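Local coordinates for putative cytoplasmic protein (Salmonella typhimurium, PDB 2GK3) that is of unknown function but belongs to a putative glutamine amidotransferase-like family and assembles as a hexamer, at residues D157-A167 against Y183-Q191; F15-M24 against S35-L46. All coordinates share one frame; numbering follows the deposited sequence. Where two conformers were deposited one is given.

Contact 1 of 2, residues D157-A167 against Y183-Q191; sequences DRVEKPEGICA and YPVFLGYNQ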
loop_
_atom_site.group_PDB
_atom_site.type_symbol
_atom_site.label_atom_id
_atom_site.label_comp_id
_atom_site.label_asym_id
_atom_site.label_seq_id
_atom_site.Cartn_x
_atom_site.Cartn_y
_atom_site.Cartn_z
ATOM N N ASP E 157 5.042 13.713 19.538
ATOM C CA ASP E 157 5.002 14.958 20.303
ATOM C C ASP E 157 3.754 15.797 20.016
ATOM O O ASP E 157 3.679 16.964 20.410
ATOM C CB ASP E 157 6.297 15.769 20.073
ATOM C CG ASP E 157 6.454 16.246 18.638
ATOM O OD1 ASP E 157 5.579 15.929 17.790
ATOM O OD2 ASP E 157 7.444 16.962 18.354
ATOM N N ARG E 158 2.798 15.197 19.307
ATOM C CA ARG E 158 1.536 15.831 18.983
ATOM C C ARG E 158 0.692 15.999 20.244
ATOM O O ARG E 158 0.610 15.097 21.090
ATOM C CB ARG E 158 0.703 14.959 18.026
ATOM C CG ARG E 158 1.173 14.862 16.597
ATOM C CD ARG E 158 0.343 13.810 15.829
ATOM N NE ARG E 158 0.380 12.482 16.462
ATOM C CZ ARG E 158 -0.678 11.717 16.749
ATOM N NH1 ARG E 158 -1.914 12.092 16.434
ATOM N NH2 ARG E 158 -0.491 10.534 17.304
ATOM N N VAL E 159 0.066 17.168 20.345
ATOM C CA VAL E 159 -1.037 17.368 21.248
ATOM C C VAL E 159 -2.234 17.627 20.355
ATOM O O VAL E 159 -2.284 18.621 19.629
ATOM C CB VAL E 159 -0.765 18.536 22.232
ATOM C CG1 VAL E 159 -2.041 18.866 23.071
ATOM C CG2 VAL E 159 0.441 18.188 23.143
ATOM N N GLU E 160 -3.174 16.693 20.356
ATOM C CA GLU E 160 -4.410 16.852 19.559
ATOM C C GLU E 160 -5.499 17.513 20.422
ATOM O O GLU E 160 -5.823 17.028 21.523
ATOM C CB GLU E 160 -4.902 15.505 19.024
ATOM C CG GLU E 160 -3.880 14.750 18.166
ATOM C CD GLU E 160 -3.692 15.355 16.764
ATOM O OE1 GLU E 160 -4.296 16.409 16.453
ATOM O OE2 GLU E 160 -2.934 14.758 15.968
ATOM N N LYS E 161 -6.030 18.620 19.911
ATOM C CA LYS E 161 -7.129 19.349 20.537
ATOM C C LYS E 161 -8.305 19.569 19.557
ATOM O O LYS E 161 -8.541 20.698 19.130
ATOM C CB LYS E 161 -6.620 20.697 21.052
ATOM C CG LYS E 161 -5.577 20.583 22.166
ATOM C CD LYS E 161 -6.244 20.485 23.529
ATOM C CE LYS E 161 -5.287 20.030 24.624
ATOM N NZ LYS E 161 -6.083 19.647 25.869
ATOM N N PRO E 162 -9.058 18.496 19.214
ATOM C CA PRO E 162 -10.213 18.652 18.319
ATOM C C PRO E 162 -11.213 19.734 18.735
ATOM O O PRO E 162 -11.866 20.316 17.860
ATOM C CB PRO E 162 -10.887 17.281 18.357
ATOM C CG PRO E 162 -10.239 16.541 19.492
ATOM C CD PRO E 162 -8.892 17.095 19.639
ATOM N N GLU E 163 -11.323 20.006 20.038
ATOM C CA GLU E 163 -12.245 21.029 20.577
ATOM C C GLU E 163 -11.671 22.410 20.395
ATOM O O GLU E 163 -12.387 23.411 20.554
ATOM C CB GLU E 163 -12.479 20.867 22.081
ATOM C CG GLU E 163 -12.028 19.568 22.674
ATOM C CD GLU E 163 -10.536 19.525 23.018
ATOM O OE1 GLU E 163 -10.126 20.158 24.018
ATOM O OE2 GLU E 163 -9.795 18.798 22.317
ATOM N N GLY E 164 -10.371 22.472 20.110
ATOM C CA GLY E 164 -9.676 23.741 19.950
ATOM C C GLY E 164 -9.208 24.360 21.247
ATOM O O GLY E 164 -9.846 24.238 22.275
ATOM N N ILE E 165 -8.055 24.998 21.189
ATOM C CA ILE E 165 -7.610 25.899 22.230
ATOM C C ILE E 165 -6.928 27.076 21.564
ATOM O O ILE E 165 -6.313 26.925 20.500
ATOM C CB ILE E 165 -6.634 25.248 23.239
ATOM C CG1 ILE E 165 -5.902 24.052 22.618
ATOM C CG2 ILE E 165 -7.385 24.838 24.507
ATOM C CD1 ILE E 165 -4.893 24.388 21.532
ATOM N N CYS E 166 -7.031 28.236 22.202
ATOM C CA CYS E 166 -6.479 29.471 21.642
ATOM C C CYS E 166 -5.034 29.731 22.054
ATOM O O CYS E 166 -4.578 29.267 23.089
ATOM C CB CYS E 166 -7.355 30.662 22.028
ATOM S SG CYS E 166 -7.787 30.604 23.770
ATOM N N ALA E 167 -4.321 30.462 21.210
ATOM C CA ALA E 167 -2.992 30.942 21.530
ATOM C C ALA E 167 -3.118 32.058 22.553
ATOM O O ALA E 167 -4.189 32.669 22.682
ATOM C CB ALA E 167 -2.299 31.461 20.278
ATOM N N TYR E 183 -6.735 36.437 19.659
ATOM C CA TYR E 183 -5.995 35.264 19.241
ATOM C C TYR E 183 -6.905 34.088 18.897
ATOM O O TYR E 183 -7.866 33.808 19.619
ATOM C CB TYR E 183 -4.964 34.880 20.300
ATOM C CG TYR E 183 -3.688 35.684 20.210
ATOM C CD1 TYR E 183 -3.486 36.806 21.014
ATOM C CD2 TYR E 183 -2.665 35.321 19.306
ATOM C CE1 TYR E 183 -2.304 37.557 20.923
ATOM C CE2 TYR E 183 -1.475 36.063 19.217
ATOM C CZ TYR E 183 -1.306 37.171 20.025
ATOM O OH TYR E 183 -0.136 37.890 19.949
ATOM N N PRO E 184 -6.613 33.402 17.775
ATOM C CA PRO E 184 -7.499 32.344 17.308
ATOM C C PRO E 184 -7.301 30.989 17.987
ATOM O O PRO E 184 -6.371 30.793 18.764
ATOM C CB PRO E 184 -7.166 32.230 15.813
ATOM C CG PRO E 184 -5.849 32.935 15.625
ATOM C CD PRO E 184 -5.434 33.580 16.907
ATOM N N VAL E 185 -8.171 30.054 17.639
ATOM C CA VAL E 185 -8.131 28.694 18.114
ATOM C C VAL E 185 -7.297 27.806 17.162
ATOM O O VAL E 185 -7.255 28.040 15.945
ATOM C CB VAL E 185 -9.597 28.210 18.326
ATOM C CG1 VAL E 185 -9.766 26.720 18.154
ATOM C CG2 VAL E 185 -10.111 28.684 19.712
ATOM N N PHE E 186 -6.612 26.819 17.749
ATOM C CA PHE E 186 -5.807 25.818 17.050
ATOM C C PHE E 186 -6.281 24.463 17.485
ATOM O O PHE E 186 -6.727 24.304 18.628
ATOM C CB PHE E 186 -4.331 25.956 17.412
ATOM C CG PHE E 186 -3.749 27.244 16.989
ATOM C CD1 PHE E 186 -3.946 28.394 17.761
ATOM C CD2 PHE E 186 -3.044 27.330 15.789
ATOM C CE1 PHE E 186 -3.455 29.618 17.353
ATOM C CE2 PHE E 186 -2.545 28.546 15.359
ATOM C CZ PHE E 186 -2.747 29.700 16.138
ATOM N N LEU E 187 -6.178 23.478 16.593
ATOM C CA LEU E 187 -6.718 22.149 16.875
ATOM C C LEU E 187 -5.634 21.144 17.302
ATOM O O LEU E 187 -5.875 19.938 17.419
ATOM C CB LEU E 187 -7.573 21.668 15.693
ATOM C CG LEU E 187 -9.106 21.934 15.695
ATOM C CD1 LEU E 187 -9.597 23.119 16.516
ATOM C CD2 LEU E 187 -9.662 22.039 14.319
ATOM N N GLY E 188 -4.438 21.663 17.570
ATOM C CA GLY E 188 -3.297 20.811 17.864
ATOM C C GLY E 188 -1.976 21.525 17.706
ATOM O O GLY E 188 -1.918 22.620 17.150
ATOM N N TYR E 189 -0.918 20.901 18.224
ATOM C CA TYR E 189 0.428 21.454 18.177
ATOM C C TYR E 189 1.450 20.379 18.534
ATOM O O TYR E 189 1.088 19.335 19.092
ATOM C CB TYR E 189 0.566 22.683 19.102
ATOM C CG TYR E 189 0.386 22.393 20.593
ATOM C CD1 TYR E 189 1.494 22.243 21.428
ATOM C CD2 TYR E 189 -0.886 22.301 21.157
ATOM C CE1 TYR E 189 1.349 22.003 22.792
ATOM C CE2 TYR E 189 -1.056 22.064 22.526
ATOM C CZ TYR E 189 0.068 21.913 23.340
ATOM O OH TYR E 189 -0.084 21.650 24.686
ATOM N N ASN E 190 2.711 20.641 18.186
ATOM C CA ASN E 190 3.844 19.838 18.639
ATOM C C ASN E 190 4.319 20.356 19.992
ATOM O O ASN E 190 4.615 21.554 20.140
ATOM C CB ASN E 190 4.999 19.917 17.646
ATOM C CG ASN E 190 4.675 19.292 16.304
ATOM O OD1 ASN E 190 4.392 20.002 15.340
ATOM N ND2 ASN E 190 4.723 17.970 16.230
ATOM N N GLN E 191 4.386 19.461 20.977
ATOM C CA GLN E 191 4.838 19.833 22.318
ATOM C C GLN E 191 6.350 19.837 22.430
ATOM O O GLN E 191 7.000 18.833 22.195
ATOM C CB GLN E 191 4.278 18.884 23.376
ATOM C CG GLN E 191 4.637 19.294 24.807
ATOM C CD GLN E 191 3.936 18.452 25.832
ATOM O OE1 GLN E 191 4.107 17.237 25.878
ATOM N NE2 GLN E 191 3.125 19.086 26.656
HETATM O O HOH W 1 9.018 17.752 20.648
HETATM O O HOH W 2 -6.696 17.549 16.380
#
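Two antiparallel runs of backbone pairing, R158-K161 against G188-N190 and I165-C166 against V185-F186, make this largely buried contact near the second subunit of the assembly. The ladder is interrupted where both chains bend: residues 157-167 pass through a type I turn from K161 to G164, while 183-191 turns its own corner at L187. V159 and Y189 bond in both directions, V159 N to Y189 O at 2.7 Å and Y189 N to V159 O at 3.0 Å. Their side chains lie alongside each other, with V159 CB over one face of the phenol ring in a CH-pi contact, 3.8 Å from its centroid. The Y189 ring gets there because CG sits between backbone N and carbonyl carbon (chi1 64°), and its OH goes on to D207 and N205.

In this protein, related by sequence to glutamine amidotransferases, strand 185-194 pairs with strand 158-161 before the turn and with strand 164-169 after it. At the bend L187 O takes the K161 N-H at 2.8 Å from above its carbonyl plane, and a water joins the same oxygen to E160 OE1. V185 CG1 and L187 CD1 both press on G164 CA, each at 3.5 Å. Beyond it, A167 CB lies 3.6 Å from F186 CE1. At the other end N190 ND2 reaches D157 OD1 at 2.7 Å, approaching from above a carboxylate turned 58° from the amide. Backbone N-H groups of M131 and G132 also hold that carboxylate, while N190 OD1 accepts from G126 N.

Contact 2 of 2, residues F15-M24 against S35-L46; sequences FIGESWHIHM and SSKYEEGATWLL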
loop_
_atom_site.group_PDB
_atom_site.type_symbol
_atom_site.label_atom_id
_atom_site.label_comp_id
_atom_site.label_asym_id
_atom_site.label_seq_id
_atom_site.Cartn_x
_atom_site.Cartn_y
_atom_site.Cartn_z
ATOM N N PHE E 15 11.159 28.573 1.156
ATOM C CA PHE E 15 10.136 27.869 1.919
ATOM C C PHE E 15 10.134 26.389 1.514
ATOM O O PHE E 15 9.821 26.058 0.370
ATOM C CB PHE E 15 8.761 28.513 1.697
ATOM C CG PHE E 15 7.676 27.988 2.627
ATOM C CD1 PHE E 15 7.204 28.768 3.671
ATOM C CD2 PHE E 15 7.129 26.716 2.442
ATOM C CE1 PHE E 15 6.218 28.284 4.524
ATOM C CE2 PHE E 15 6.147 26.225 3.286
ATOM C CZ PHE E 15 5.689 27.002 4.325
ATOM N N ILE E 16 10.497 25.504 2.445
ATOM C CA ILE E 16 10.592 24.087 2.157
ATOM C C ILE E 16 9.451 23.281 2.785
ATOM O O ILE E 16 9.139 23.409 3.977
ATOM C CB ILE E 16 11.946 23.502 2.585
ATOM C CG1 ILE E 16 13.107 24.404 2.136
ATOM C CG2 ILE E 16 12.117 22.108 2.029
ATOM C CD1 ILE E 16 14.494 23.960 2.657
ATOM N N GLY E 17 8.810 22.457 1.970
ATOM C CA GLY E 17 7.917 21.430 2.485
ATOM C C GLY E 17 6.497 21.630 2.059
ATOM O O GLY E 17 6.249 22.037 0.949
ATOM N N GLU E 18 5.563 21.325 2.952
ATOM C CA GLU E 18 4.127 21.587 2.729
ATOM C C GLU E 18 3.567 21.009 1.423
ATOM O O GLU E 18 2.717 21.613 0.770
ATOM C CB GLU E 18 3.808 23.092 2.867
ATOM C CG GLU E 18 3.783 23.587 4.297
ATOM C CD GLU E 18 2.640 23.001 5.121
ATOM O OE1 GLU E 18 1.619 22.564 4.542
ATOM O OE2 GLU E 18 2.765 22.981 6.365
ATOM N N SER E 19 4.037 19.816 1.072
ATOM C CA SER E 19 3.485 19.074 -0.054
ATOM C C SER E 19 3.448 17.589 0.250
ATOM O O SER E 19 4.229 17.100 1.062
ATOM C CB SER E 19 4.301 19.336 -1.317
ATOM O OG SER E 19 5.621 18.897 -1.149
ATOM N N TRP E 20 2.531 16.882 -0.400
ATOM C CA TRP E 20 2.394 15.454 -0.193
ATOM C C TRP E 20 1.730 14.761 -1.385
ATOM O O TRP E 20 1.062 15.407 -2.198
ATOM C CB TRP E 20 1.637 15.155 1.116
ATOM C CG TRP E 20 0.334 15.849 1.187
ATOM C CD1 TRP E 20 -0.839 15.430 0.624
ATOM C CD2 TRP E 20 0.044 17.091 1.840
ATOM N NE1 TRP E 20 -1.841 16.330 0.895
ATOM C CE2 TRP E 20 -1.325 17.360 1.635
ATOM C CE3 TRP E 20 0.803 17.997 2.584
ATOM C CZ2 TRP E 20 -1.947 18.500 2.139
ATOM C CZ3 TRP E 20 0.192 19.121 3.079
ATOM C CH2 TRP E 20 -1.168 19.368 2.856
ATOM N N HIS E 21 1.901 13.438 -1.451
ATOM C CA HIS E 21 1.382 12.586 -2.524
ATOM C C HIS E 21 0.576 11.434 -1.898
ATOM O O HIS E 21 1.165 10.432 -1.473
ATOM C CB HIS E 21 2.552 11.975 -3.327
ATOM C CG HIS E 21 3.186 12.896 -4.329
ATOM N ND1 HIS E 21 4.306 13.648 -4.048
ATOM C CD2 HIS E 21 2.897 13.134 -5.630
ATOM C CE1 HIS E 21 4.660 14.336 -5.121
ATOM N NE2 HIS E 21 3.820 14.043 -6.095
ATOM N N ILE E 22 -0.753 11.549 -1.833
ATOM C CA ILE E 22 -1.558 10.476 -1.233
ATOM C C ILE E 22 -1.803 9.391 -2.256
ATOM O O ILE E 22 -2.219 9.665 -3.379
ATOM C CB ILE E 22 -2.932 10.925 -0.637
ATOM C CG1 ILE E 22 -2.774 12.030 0.414
ATOM C CG2 ILE E 22 -3.653 9.746 0.002
ATOM C CD1 ILE E 22 -3.075 13.396 -0.132
ATOM N N HIS E 23 -1.525 8.155 -1.858
ATOM C CA HIS E 23 -2.082 7.015 -2.536
ATOM C C HIS E 23 -3.303 6.557 -1.738
ATOM O O HIS E 23 -3.181 6.243 -0.569
ATOM C CB HIS E 23 -1.042 5.916 -2.653
ATOM C CG HIS E 23 -1.509 4.743 -3.452
ATOM N ND1 HIS E 23 -1.891 4.851 -4.773
ATOM C CD2 HIS E 23 -1.681 3.442 -3.109
ATOM C CE1 HIS E 23 -2.275 3.665 -5.211
ATOM N NE2 HIS E 23 -2.155 2.792 -4.223
HETATM N N MSE E 24 -4.485 6.556 -2.356
HETATM C CA MSE E 24 -5.709 6.058 -1.678
HETATM C C MSE E 24 -6.155 4.742 -2.223
HETATM O O MSE E 24 -6.473 4.642 -3.404
HETATM C CB MSE E 24 -6.900 6.964 -1.894
HETATM C CG MSE E 24 -6.732 8.362 -1.519
HETATM SE SE MSE E 24 -8.479 9.133 -1.408
HETATM C CE MSE E 24 -7.706 10.864 -1.506
ATOM N N SER E 35 -6.862 5.730 -6.129
ATOM C CA SER E 35 -6.734 7.044 -6.741
ATOM C C SER E 35 -5.544 7.736 -6.080
ATOM O O SER E 35 -5.278 7.524 -4.888
ATOM C CB SER E 35 -8.021 7.872 -6.617
ATOM O OG SER E 35 -8.388 8.108 -5.264
ATOM N N SER E 36 -4.802 8.521 -6.857
ATOM C CA SER E 36 -3.596 9.127 -6.324
ATOM C C SER E 36 -3.692 10.617 -6.455
ATOM O O SER E 36 -4.135 11.126 -7.467
ATOM C CB SER E 36 -2.318 8.574 -6.973
ATOM O OG SER E 36 -2.110 7.239 -6.552
ATOM N N LYS E 37 -3.241 11.299 -5.406
ATOM C CA LYS E 37 -3.607 12.680 -5.193
ATOM C C LYS E 37 -2.396 13.486 -4.691
ATOM O O LYS E 37 -1.923 13.276 -3.562
ATOM C CB LYS E 37 -4.777 12.735 -4.182
ATOM C CG LYS E 37 -5.421 14.101 -4.066
ATOM C CD LYS E 37 -6.493 14.160 -2.962
ATOM C CE LYS E 37 -7.204 15.503 -3.053
ATOM N NZ LYS E 37 -8.057 15.765 -1.862
ATOM N N TYR E 38 -1.890 14.378 -5.542
ATOM C CA TYR E 38 -0.969 15.429 -5.106
ATOM C C TYR E 38 -1.718 16.656 -4.520
ATOM O O TYR E 38 -2.782 17.035 -5.013
ATOM C CB TYR E 38 -0.063 15.842 -6.260
ATOM C CG TYR E 38 0.968 16.874 -5.890
ATOM C CD1 TYR E 38 2.030 16.553 -5.034
ATOM C CD2 TYR E 38 0.902 18.165 -6.401
ATOM C CE1 TYR E 38 2.996 17.497 -4.684
ATOM C CE2 TYR E 38 1.864 19.129 -6.056
ATOM C CZ TYR E 38 2.901 18.788 -5.192
ATOM O OH TYR E 38 3.854 19.716 -4.844
ATOM N N GLU E 39 -1.172 17.249 -3.456
ATOM C CA GLU E 39 -1.678 18.516 -2.910
ATOM C C GLU E 39 -0.516 19.298 -2.357
ATOM O O GLU E 39 0.517 18.732 -1.986
ATOM C CB GLU E 39 -2.713 18.343 -1.778
ATOM C CG GLU E 39 -3.723 17.198 -1.917
ATOM C CD GLU E 39 -4.769 17.214 -0.809
ATOM O OE1 GLU E 39 -5.691 18.054 -0.901
ATOM O OE2 GLU E 39 -4.683 16.399 0.151
ATOM N N GLU E 40 -0.686 20.615 -2.317
ATOM C CA GLU E 40 0.225 21.492 -1.613
ATOM C C GLU E 40 -0.547 22.158 -0.490
ATOM O O GLU E 40 -1.691 22.558 -0.680
ATOM C CB GLU E 40 0.829 22.495 -2.570
ATOM C CG GLU E 40 1.763 21.805 -3.524
ATOM C CD GLU E 40 2.430 22.726 -4.506
ATOM O OE1 GLU E 40 3.384 22.264 -5.155
ATOM O OE2 GLU E 40 2.018 23.899 -4.625
ATOM N N GLY E 41 0.082 22.257 0.682
ATOM C CA GLY E 41 -0.624 22.563 1.912
ATOM C C GLY E 41 -0.620 23.997 2.386
ATOM O O GLY E 41 -1.445 24.359 3.228
ATOM N N ALA E 42 0.303 24.802 1.851
ATOM C CA ALA E 42 0.498 26.192 2.296
ATOM C C ALA E 42 0.263 27.271 1.217
ATOM O O ALA E 42 0.817 28.369 1.293
ATOM C CB ALA E 42 1.876 26.362 2.953
ATOM N N THR E 43 -0.576 26.971 0.235
ATOM C CA THR E 43 -0.900 27.925 -0.835
ATOM C C THR E 43 -1.335 29.292 -0.275
ATOM O O THR E 43 -0.837 30.338 -0.709
ATOM C CB THR E 43 -1.941 27.300 -1.815
ATOM O OG1 THR E 43 -1.407 26.061 -2.323
ATOM C CG2 THR E 43 -2.245 28.220 -3.011
ATOM N N TRP E 44 -2.229 29.274 0.717
ATOM C CA TRP E 44 -2.658 30.489 1.416
ATOM C C TRP E 44 -1.511 31.309 2.011
ATOM O O TRP E 44 -1.353 32.500 1.697
ATOM C CB TRP E 44 -3.665 30.144 2.516
ATOM C CG TRP E 44 -4.140 31.330 3.327
ATOM C CD1 TRP E 44 -4.040 31.489 4.678
ATOM C CD2 TRP E 44 -4.799 32.508 2.833
ATOM N NE1 TRP E 44 -4.601 32.689 5.065
ATOM C CE2 TRP E 44 -5.073 33.334 3.951
ATOM C CE3 TRP E 44 -5.199 32.938 1.558
ATOM C CZ2 TRP E 44 -5.726 34.570 3.832
ATOM C CZ3 TRP E 44 -5.838 34.166 1.434
ATOM C CH2 TRP E 44 -6.099 34.969 2.567
ATOM N N LEU E 45 -0.735 30.676 2.885
ATOM C CA LEU E 45 0.399 31.329 3.502
ATOM C C LEU E 45 1.303 31.953 2.435
ATOM O O LEU E 45 1.637 33.128 2.517
ATOM C CB LEU E 45 1.206 30.323 4.323
ATOM C CG LEU E 45 2.033 30.785 5.529
ATOM C CD1 LEU E 45 3.265 29.910 5.688
ATOM C CD2 LEU E 45 2.432 32.256 5.513
ATOM N N LEU E 46 1.702 31.165 1.442
ATOM C CA LEU E 46 2.618 31.652 0.406
ATOM C C LEU E 46 2.058 32.868 -0.356
ATOM O O LEU E 46 2.811 33.753 -0.738
ATOM C CB LEU E 46 3.012 30.514 -0.558
ATOM C CG LEU E 46 3.742 29.304 0.049
ATOM C CD1 LEU E 46 3.786 28.148 -0.929
ATOM C CD2 LEU E 46 5.146 29.666 0.538
HETATM O O HOH W 3 2.283 24.452 -0.460
#
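W20 and E39 face each other in the beta hairpin of strands 12-28 and 31-40, whose paired segments run antiparallel at 165°. E39 CB stands over the indole face near W20 NE1, 3.5 Å from that atom; CG and CD step down past the rim, and OE2 arrives in the ring plane to take the N-H at 2.9 Å. The bond is nearly straight (170°). The donor meets OE2 from above the carboxylate plane, and the two planes stand almost perpendicular. The same oxygen touches I22 CD1, and OE1 has a weak salt bridge to K37 NZ. With W20 CG between backbone N and carbonyl carbon (chi1 54°), the indole leans over the partner strand, bringing CH2 against G41 CA.

The side chains of H21 and Y38 lie on the other side of the hairpin. H21 is modelled in two conformers; in the one given, Y38 CD1 sits over one face of the imidazole, with the rings at an oblique angle, so this contact is tentative. Y38 OH continues to E40 OE1. Neighbouring subunits close in here: H21 to M24 pair in an antiparallel ladder with a strand of the third subunit, and Q65 of the fourth bonds the backbone of Y38. This intersubunit pairing belongs to the hexamer assembly.

Where the hairpin leads into helix 43-51, the F15 ring receives L46 CD2 over one face, 4.0 Å from its centroid, while L45 CD1 meets F15 CE1. Near the hairpin's far end H23 ND1 donates in its ring plane to S36 OG at 3.0 Å, and that hydroxyl also bonds S27 OG of the fifth subunit.

Contact 2 comes first along the chain and closes before contact 1 opens. Their centres are 21 Å apart and their nearest atoms about 10 Å, so they do not touch. The loop after strand 218-223 lies between them: S225 bonds G188 O and touches F186 in contact 1, while S228 bonds G41 O and C227 packs against E18 in contact 2. Both also take part in the assembly, but with different copies. Segment 157-167 meets the second subunit, whereas the hairpin of contact 2 meets the third, fourth and fifth. No ligand or established active site fixes a functional role for either contact.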